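Local atomic coordinates of putative gdp-fucose protein o-fucosyltransferase 1 (Caenorhabditis elegans, PDB entry 3ZY2), a protein that belongs to the GDP-fucose protein O-fucosyltransferase family of the GT-B clan and is modelled here with guanosine-5'-diphosphate. Residues L191-R196 with D314-L319; D25-V30 with I57-L62; A320-A325 with H338-E343. One frame throughout, in Å; residues are numbered along the deposited sequence.

In the fold
The three contacts lie close together in the interior, near the guanosine-5'-diphosphate pocket. Contacts 1 and 3, with centres about 10 Å apart, share helix 315-324. A hydrogen bond of 2.8 Å from Trp193 NE1 to Glu343 OE1 joins them, and Leu319 CD2 packs on Val340 CG2. Contact 2 has its centre about 12 Å from that of contact 1, and the two are tied by Ser194 N to Leu62 O and Arg196 NH2 to Phe61 O. A salt bridge between Asp25 and Arg342 links it to contact 3, about 16 Å away between centres. Met315 of contact 1 belongs to the ligand pocket, whereas the Phe27 side chain of contact 2 is about 12 Å from the ligand.

Contact 1: residues L191-R196 with D314-L319; sequences LRWSSR and DMYTSL. With GDP (guanosine-5'-diphosphate), chain C.
Trp193 drives the far rim of its indole against the first two turns of helix 315-324, crossing both Leu319 and Tyr316 at roughly a right angle. Its CZ2 lies 3.5 Å from Leu319 CB, while CH2 meets the Leu319 CD1 methyl at 3.6 Å. The neighbouring CZ3 approaches Tyr316 CB more loosely, and the Tyr316 carbonyl oxygen stands over one indole face, displaced toward the rim. With CG anti to the carbonyl carbon (chi1 -57°), the indole reaches across to the helix. Tyr316 turns its ring from this junction toward Glu48, which its hydroxyl contacts by a hydrogen bond; Met315 CG sits 3.5 Å above the centre of the Tyr316 ring. Asp314 is the N-cap: its OD2 takes Thr317 N in a nearly straight bond (3.1 Å, 167°) through the anti lone pair. The same oxygen accepts from a water that also receives Arg196 NH1, bridging the segments without direct contact of the charges. Met315, on the ligand side, brings SD to 3.6 Å from O3' of guanosine-5'-diphosphate. Phe63 stacks on Trp193, and Leu319 continues into Ile339 and Val340 of helix 335-346 and Phe20 of helix 20-37.

Contact 2: residues D25-V30 with I57-L62; sequences DQFLGV and IPFEFL
Phe27 and Phe59 meet rim to rim, and they alone carry the contact between helix 20-37 and the short helical turn at 59-62. From Phe27 CB, which points toward the 57-62 segment, CG continues anti to the backbone N (chi1 176°), so the ring is carried outward from the helix. CD1 and CD2 lie on the way and stay more than 4.5 Å from Phe59. The far side of the ring does the touching: CE2 is 3.5 Å and CZ 3.6 Å from Phe59 CE2, so that this one atom sits almost evenly against the CE2-CZ bond. Phe59 CD2 follows at 4.1 Å from Phe27 CZ. Phe59 offers its edge, with Phe27 CE2 near its plane. The planes stand at 72° and the ring centroids are 5.8 Å apart, but neither ring lies over the other's face, so the pair is not a T-shaped stack. Phe59 likewise extends with its CG anti to N, which lets two long side chains span backbones whose nearest CA atoms, Phe27 and Phe59, are 11.0 Å apart. The pair joins the crossover helix between parallel strands 10-13 and 40-42, in one Rossmann-like GT-B half, to the turn after strand 55-57. Around it, Leu191 and Pro44 also touch Phe27, while Phe59 is lined by Phe46 of strand 46-48 and by Val65 and Val68 of helix 65-68.

Contact 3: residues A320-A325 with H338-E343; sequences AIMGRA and HIVKRE
Val340 fits its two methyls against Met322 where helices 315-324 and 335-346 come together. Its CG1 is anti to the backbone N (chi1 -176°) and CG2 anti to the carbonyl carbon, a conformation that spreads both methyls over the other helix. CG1 reaches Met322 CB at 3.8 Å and also lies 4.0 Å from Gly323 N. CG2 lies 3.9 Å from both Met322 CB and Met322 CE. Met322 runs extended through chi2 and then bends at chi3 (-80°), folding its methyl back so that the side chain embraces Val340 from CB to CE, crossing it at about a right angle. Gly323, which has no side chain to intervene, lets the backbones close in: its CA is 5.5 Å from that of Val340. The short helical segments cross at -40°, with their axes 9.0 Å apart.

These two helices flank strand 327-330 in sequence, and helix 315-324 is the connection of a beta-alpha-beta crossover between parallel strands 307-308 and 327-330, as expected of the Rossmann-like domains of a GT-B fold.

Glu343 projects a fully extended chain, with chi1 and chi2 both near 180°, alongside Gly323. Its OE2 ends 4.4 Å from Gly323 CA without bonding to it directly. Instead a water donates to Glu343 OE2 at 2.7 Å and to Ala320 O at 2.8 Å, joining carboxylate and helix backbone. The other oxygen, OE1, is held by Trp193, so both ends of the carboxylate have a partner and its rotation is probably restricted. On the far side of helix 335-346, Arg342 bonds through NE to Gln188 and through NH1 pairs with Asp25 of helix 20-37.

Contact 1: residues L191-R196 with D314-L319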
# COMPACT_ATOMS: atom_id res chain seq x y z
N LEU A 191 -18.97 12.70 -16.38
CA LEU A 191 -18.54 11.63 -17.31
C LEU A 191 -19.69 11.34 -18.26
O LEU A 191 -20.64 10.64 -17.93
CB LEU A 191 -18.11 10.36 -16.56
CG LEU A 191 -16.97 10.53 -15.55
CD1 LEU A 191 -16.52 9.19 -15.02
CD2 LEU A 191 -15.77 11.30 -16.07
N ARG A 192 -19.58 11.92 -19.46
CA ARG A 192 -20.62 11.84 -20.49
C ARG A 192 -20.05 10.99 -21.62
O ARG A 192 -18.97 11.28 -22.12
CB ARG A 192 -20.93 13.24 -21.00
CG ARG A 192 -21.96 13.24 -22.13
CD ARG A 192 -22.41 14.63 -22.48
NE ARG A 192 -23.08 15.27 -21.34
CZ ARG A 192 -23.43 16.55 -21.28
NH1 ARG A 192 -23.20 17.37 -22.31
NH2 ARG A 192 -24.03 17.01 -20.20
N TRP A 193 -20.78 9.95 -22.02
CA TRP A 193 -20.29 9.07 -23.09
C TRP A 193 -19.95 9.83 -24.34
O TRP A 193 -20.65 10.78 -24.73
CB TRP A 193 -21.29 7.94 -23.41
CG TRP A 193 -21.58 7.13 -22.19
CD1 TRP A 193 -22.71 7.19 -21.41
CD2 TRP A 193 -20.70 6.19 -21.55
NE1 TRP A 193 -22.59 6.33 -20.35
CE2 TRP A 193 -21.37 5.71 -20.40
CE3 TRP A 193 -19.42 5.70 -21.84
CZ2 TRP A 193 -20.79 4.76 -19.53
CZ3 TRP A 193 -18.84 4.76 -20.98
CH2 TRP A 193 -19.54 4.29 -19.85
N SER A 194 -18.89 9.37 -25.01
CA SER A 194 -18.49 9.96 -26.28
C SER A 194 -19.68 9.95 -27.23
O SER A 194 -20.61 9.12 -27.11
CB SER A 194 -17.33 9.17 -26.88
OG SER A 194 -17.75 7.83 -27.16
N SER A 195 -19.68 10.88 -28.18
CA SER A 195 -20.77 10.93 -29.14
C SER A 195 -20.93 9.60 -29.87
O SER A 195 -22.05 9.18 -30.14
CB SER A 195 -20.55 12.08 -30.11
OG SER A 195 -19.39 11.86 -30.87
N ARG A 196 -19.83 8.92 -30.16
CA ARG A 196 -19.89 7.62 -30.86
C ARG A 196 -20.71 6.61 -30.05
O ARG A 196 -21.56 5.90 -30.60
CB ARG A 196 -18.48 7.12 -31.11
CG ARG A 196 -18.41 5.79 -31.87
CD ARG A 196 -16.97 5.27 -31.87
NE ARG A 196 -16.42 5.22 -30.51
CZ ARG A 196 -16.51 4.18 -29.69
NH1 ARG A 196 -17.12 3.06 -30.06
NH2 ARG A 196 -16.01 4.27 -28.47
N ASP A 314 -21.12 -5.13 -26.02
CA ASP A 314 -20.08 -4.07 -25.90
C ASP A 314 -20.30 -3.38 -24.58
O ASP A 314 -21.36 -2.77 -24.36
CB ASP A 314 -20.22 -2.99 -26.97
CG ASP A 314 -19.09 -1.98 -26.92
OD1 ASP A 314 -18.04 -2.25 -27.56
OD2 ASP A 314 -19.18 -0.90 -26.26
N MET A 315 -19.32 -3.47 -23.68
CA MET A 315 -19.59 -3.04 -22.32
C MET A 315 -19.98 -1.57 -22.22
O MET A 315 -20.80 -1.21 -21.36
CB MET A 315 -18.46 -3.40 -21.35
CG MET A 315 -17.29 -2.41 -21.33
SD MET A 315 -15.96 -2.93 -20.20
CE MET A 315 -15.06 -3.88 -21.37
N TYR A 316 -19.38 -0.70 -23.04
CA TYR A 316 -19.58 0.74 -22.85
C TYR A 316 -20.94 1.15 -23.39
O TYR A 316 -21.66 1.93 -22.75
CB TYR A 316 -18.45 1.55 -23.48
CG TYR A 316 -17.09 1.01 -23.10
CD1 TYR A 316 -16.59 1.18 -21.79
CD2 TYR A 316 -16.31 0.29 -24.02
CE1 TYR A 316 -15.33 0.66 -21.42
CE2 TYR A 316 -15.05 -0.23 -23.65
CZ TYR A 316 -14.58 -0.04 -22.34
OH TYR A 316 -13.34 -0.53 -21.92
N THR A 317 -21.28 0.61 -24.54
CA THR A 317 -22.58 0.88 -25.14
C THR A 317 -23.67 0.29 -24.24
O THR A 317 -24.71 0.93 -24.04
CB THR A 317 -22.70 0.38 -26.58
OG1 THR A 317 -21.66 1.01 -27.37
CG2 THR A 317 -24.05 0.75 -27.18
N SER A 318 -23.39 -0.85 -23.61
CA SER A 318 -24.36 -1.40 -22.63
C SER A 318 -24.57 -0.45 -21.47
O SER A 318 -25.70 -0.22 -21.06
CB SER A 318 -23.95 -2.78 -22.10
OG SER A 318 -24.14 -3.77 -23.11
N LEU A 319 -23.48 0.09 -20.91
CA LEU A 319 -23.63 1.07 -19.83
C LEU A 319 -24.48 2.27 -20.28
O LEU A 319 -25.35 2.78 -19.53
CB LEU A 319 -22.24 1.56 -19.36
CG LEU A 319 -21.45 0.51 -18.56
CD1 LEU A 319 -20.01 0.96 -18.48
CD2 LEU A 319 -22.02 0.34 -17.14
PB GDP C . -17.48 -5.50 -10.91
O1B GDP C . -18.76 -5.81 -11.60
O2B GDP C . -17.19 -4.44 -9.80
O3B GDP C . -16.22 -6.50 -11.28
O3A GDP C . -17.20 -4.53 -12.31
PA GDP C . -15.68 -4.20 -13.02
O1A GDP C . -16.55 -3.34 -14.26
O2A GDP C . -14.66 -3.68 -12.35
O5' GDP C . -15.48 -5.95 -13.35
C5' GDP C . -16.44 -5.99 -14.22
C4' GDP C . -16.38 -6.54 -15.45
O4' GDP C . -16.77 -7.69 -16.08
C3' GDP C . -16.71 -5.45 -16.25
O3' GDP C . -15.68 -4.22 -16.90
C2' GDP C . -16.89 -6.11 -18.34
O2' GDP C . -15.58 -6.21 -18.70
C1' GDP C . -17.46 -7.35 -17.68
N9 GDP C . -18.71 -7.10 -17.49
C8 GDP C . -19.60 -6.98 -15.90
N7 GDP C . -20.65 -6.75 -16.62
C5 GDP C . -20.85 -6.66 -17.88
C6 GDP C . -21.95 -6.39 -19.19
O6 GDP C . -22.98 -6.20 -18.73
N1 GDP C . -21.36 -6.48 -20.08
C2 GDP C . -20.24 -6.69 -20.60
N2 GDP C . -19.89 -6.73 -21.53
N3 GDP C . -18.92 -6.98 -19.79
C4 GDP C . -19.38 -6.94 -18.42
O HOH W 1 -17.21 1.28 -27.41

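Contact 2: residues D25-V30 with I57-L62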
# COMPACT_ATOMS: atom_id res chain seq x y z
N ASP A 25 -14.54 4.01 -10.63
CA ASP A 25 -14.79 4.27 -9.20
C ASP A 25 -13.63 5.06 -8.57
O ASP A 25 -13.84 6.07 -7.88
CB ASP A 25 -15.03 2.93 -8.49
CG ASP A 25 -15.92 3.06 -7.29
OD1 ASP A 25 -16.92 3.81 -7.37
OD2 ASP A 25 -15.61 2.43 -6.28
N GLN A 26 -12.40 4.66 -8.88
CA GLN A 26 -11.23 5.38 -8.36
C GLN A 26 -11.03 6.69 -9.12
O GLN A 26 -10.64 7.70 -8.52
CB GLN A 26 -9.97 4.50 -8.45
CG GLN A 26 -9.94 3.41 -7.39
CD GLN A 26 -8.55 2.85 -7.21
OE1 GLN A 26 -8.03 2.20 -8.11
NE2 GLN A 26 -7.93 3.12 -6.06
N PHE A 27 -11.33 6.72 -10.41
CA PHE A 27 -11.16 7.95 -11.22
C PHE A 27 -11.98 9.14 -10.67
O PHE A 27 -11.49 10.25 -10.63
CB PHE A 27 -11.51 7.61 -12.69
CG PHE A 27 -11.47 8.77 -13.61
CD1 PHE A 27 -10.41 9.68 -13.63
CD2 PHE A 27 -12.48 8.92 -14.55
CE1 PHE A 27 -10.41 10.76 -14.55
CE2 PHE A 27 -12.47 9.98 -15.47
CZ PHE A 27 -11.43 10.91 -15.45
N LEU A 28 -13.20 8.88 -10.20
CA LEU A 28 -14.01 9.94 -9.54
C LEU A 28 -13.25 10.56 -8.38
O LEU A 28 -13.23 11.78 -8.23
CB LEU A 28 -15.33 9.37 -9.03
CG LEU A 28 -16.22 8.77 -10.11
CD1 LEU A 28 -17.50 8.29 -9.42
CD2 LEU A 28 -16.51 9.76 -11.21
N GLY A 29 -12.65 9.71 -7.53
CA GLY A 29 -11.83 10.21 -6.41
C GLY A 29 -10.61 10.97 -6.86
O GLY A 29 -10.22 11.98 -6.28
N VAL A 30 -10.00 10.51 -7.96
CA VAL A 30 -8.82 11.22 -8.47
C VAL A 30 -9.17 12.60 -9.03
O VAL A 30 -8.44 13.57 -8.84
CB VAL A 30 -8.01 10.39 -9.50
CG1 VAL A 30 -6.78 11.19 -9.91
CG2 VAL A 30 -7.58 9.01 -8.93
N ILE A 57 -7.06 2.09 -23.40
CA ILE A 57 -8.11 2.77 -24.14
C ILE A 57 -8.07 4.27 -23.81
O ILE A 57 -8.13 4.64 -22.66
CB ILE A 57 -9.51 2.19 -23.73
CG1 ILE A 57 -9.55 0.64 -23.74
CG2 ILE A 57 -10.62 2.85 -24.55
CD1 ILE A 57 -9.26 -0.05 -25.09
N PRO A 58 -7.92 5.13 -24.83
CA PRO A 58 -7.87 6.56 -24.49
C PRO A 58 -9.19 7.03 -23.86
O PRO A 58 -10.29 6.59 -24.27
CB PRO A 58 -7.66 7.25 -25.84
CG PRO A 58 -7.06 6.19 -26.73
CD PRO A 58 -7.67 4.90 -26.26
N PHE A 59 -9.07 7.92 -22.88
CA PHE A 59 -10.22 8.49 -22.20
C PHE A 59 -11.29 8.96 -23.19
O PHE A 59 -12.47 8.63 -23.04
CB PHE A 59 -9.79 9.66 -21.30
CG PHE A 59 -10.95 10.44 -20.71
CD1 PHE A 59 -11.54 11.48 -21.42
CD2 PHE A 59 -11.45 10.11 -19.44
CE1 PHE A 59 -12.64 12.21 -20.86
CE2 PHE A 59 -12.53 10.83 -18.89
CZ PHE A 59 -13.12 11.86 -19.60
N GLU A 60 -10.87 9.72 -24.20
CA GLU A 60 -11.80 10.37 -25.13
C GLU A 60 -12.49 9.40 -26.11
O GLU A 60 -13.45 9.78 -26.77
CB GLU A 60 -11.09 11.49 -25.92
CG GLU A 60 -9.95 11.00 -26.78
CD GLU A 60 -8.59 11.06 -26.09
OE1 GLU A 60 -8.52 10.94 -24.83
OE2 GLU A 60 -7.58 11.20 -26.83
N PHE A 61 -12.02 8.16 -26.17
CA PHE A 61 -12.74 7.12 -26.91
C PHE A 61 -14.05 6.82 -26.21
O PHE A 61 -15.07 6.53 -26.85
CB PHE A 61 -11.87 5.87 -27.03
CG PHE A 61 -12.38 4.87 -28.03
CD1 PHE A 61 -12.40 5.17 -29.38
CD2 PHE A 61 -12.84 3.62 -27.60
CE1 PHE A 61 -12.87 4.24 -30.33
CE2 PHE A 61 -13.31 2.68 -28.53
CZ PHE A 61 -13.32 3.00 -29.89
N LEU A 62 -14.04 6.95 -24.88
CA LEU A 62 -15.18 6.56 -24.03
C LEU A 62 -16.03 7.73 -23.56
O LEU A 62 -17.24 7.64 -23.52
CB LEU A 62 -14.70 5.78 -22.81
CG LEU A 62 -13.92 4.50 -23.12
CD1 LEU A 62 -13.53 3.83 -21.84
CD2 LEU A 62 -14.77 3.54 -23.99

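Contact 3: residues A320-A325 with H338-E343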
# COMPACT_ATOMS: atom_id res chain seq x y z
N ALA A 320 -24.19 2.77 -21.48
CA ALA A 320 -24.90 3.93 -22.01
C ALA A 320 -26.40 3.63 -22.17
O ALA A 320 -27.24 4.45 -21.79
CB ALA A 320 -24.28 4.36 -23.33
N ILE A 321 -26.72 2.45 -22.71
CA ILE A 321 -28.13 2.05 -22.88
C ILE A 321 -28.83 1.98 -21.53
O ILE A 321 -29.93 2.45 -21.38
CB ILE A 321 -28.25 0.71 -23.64
CG1 ILE A 321 -27.82 0.90 -25.11
CG2 ILE A 321 -29.70 0.15 -23.59
CD1 ILE A 321 -27.53 -0.39 -25.81
N MET A 322 -28.17 1.38 -20.54
CA MET A 322 -28.78 1.27 -19.22
C MET A 322 -28.99 2.65 -18.61
O MET A 322 -29.96 2.85 -17.87
CB MET A 322 -27.94 0.36 -18.31
CG MET A 322 -27.89 -1.11 -18.81
SD MET A 322 -27.17 -2.30 -17.64
CE MET A 322 -25.46 -1.93 -18.01
N GLY A 323 -28.09 3.59 -18.89
CA GLY A 323 -28.25 4.96 -18.35
C GLY A 323 -29.45 5.67 -18.97
O GLY A 323 -30.03 6.58 -18.34
N ARG A 324 -29.85 5.23 -20.17
CA ARG A 324 -30.98 5.83 -20.91
C ARG A 324 -32.32 5.15 -20.66
O ARG A 324 -33.36 5.65 -21.12
CB ARG A 324 -30.70 5.81 -22.41
CG ARG A 324 -29.52 6.71 -22.77
CD ARG A 324 -29.16 6.65 -24.26
NE ARG A 324 -30.11 7.45 -25.02
CZ ARG A 324 -29.99 8.75 -25.28
NH1 ARG A 324 -28.94 9.46 -24.85
NH2 ARG A 324 -30.94 9.37 -25.97
N ALA A 325 -32.31 4.05 -19.91
CA ALA A 325 -33.51 3.22 -19.70
C ALA A 325 -34.59 3.96 -18.94
O ALA A 325 -34.30 4.86 -18.17
CB ALA A 325 -33.14 1.93 -18.96
N HIS A 338 -22.72 0.23 -10.61
CA HIS A 338 -22.64 1.50 -9.85
C HIS A 338 -22.42 2.67 -10.80
O HIS A 338 -22.95 3.76 -10.58
CB HIS A 338 -21.53 1.41 -8.78
CG HIS A 338 -21.61 2.43 -7.67
ND1 HIS A 338 -22.62 3.37 -7.49
CD2 HIS A 338 -20.75 2.62 -6.64
CE1 HIS A 338 -22.37 4.08 -6.40
NE2 HIS A 338 -21.23 3.66 -5.88
N ILE A 339 -21.70 2.43 -11.89
CA ILE A 339 -21.57 3.45 -12.95
C ILE A 339 -22.97 3.89 -13.42
O ILE A 339 -23.26 5.08 -13.50
CB ILE A 339 -20.80 2.90 -14.17
CG1 ILE A 339 -19.31 2.74 -13.83
CG2 ILE A 339 -20.97 3.91 -15.34
CD1 ILE A 339 -18.54 1.98 -14.89
N VAL A 340 -23.83 2.91 -13.69
CA VAL A 340 -25.17 3.22 -14.20
C VAL A 340 -25.98 3.97 -13.14
O VAL A 340 -26.63 4.97 -13.45
CB VAL A 340 -25.96 1.96 -14.58
CG1 VAL A 340 -27.31 2.37 -15.19
CG2 VAL A 340 -25.20 1.10 -15.57
N LYS A 341 -25.95 3.48 -11.90
CA LYS A 341 -26.69 4.13 -10.80
C LYS A 341 -26.29 5.59 -10.67
O LYS A 341 -27.17 6.47 -10.60
CB LYS A 341 -26.43 3.38 -9.48
CG LYS A 341 -27.12 4.00 -8.26
CD LYS A 341 -28.63 4.07 -8.48
CE LYS A 341 -29.43 4.25 -7.19
NZ LYS A 341 -29.01 5.45 -6.38
N ARG A 342 -24.98 5.88 -10.64
CA ARG A 342 -24.51 7.26 -10.52
C ARG A 342 -24.88 8.14 -11.72
O ARG A 342 -25.21 9.33 -11.56
CB ARG A 342 -22.99 7.29 -10.32
CG ARG A 342 -22.57 6.67 -9.00
CD ARG A 342 -21.07 6.86 -8.73
NE ARG A 342 -20.23 6.35 -9.81
CZ ARG A 342 -19.42 5.31 -9.70
NH1 ARG A 342 -19.33 4.63 -8.56
NH2 ARG A 342 -18.67 4.97 -10.74
N GLU A 343 -24.83 7.56 -12.92
CA GLU A 343 -25.20 8.31 -14.11
C GLU A 343 -26.68 8.67 -14.02
O GLU A 343 -27.08 9.82 -14.26
CB GLU A 343 -24.87 7.52 -15.38
CG GLU A 343 -25.29 8.32 -16.63
CD GLU A 343 -24.78 7.75 -17.94
OE1 GLU A 343 -23.85 6.93 -17.89
OE2 GLU A 343 -25.29 8.16 -19.01
O HOH W 2 -26.33 7.04 -21.25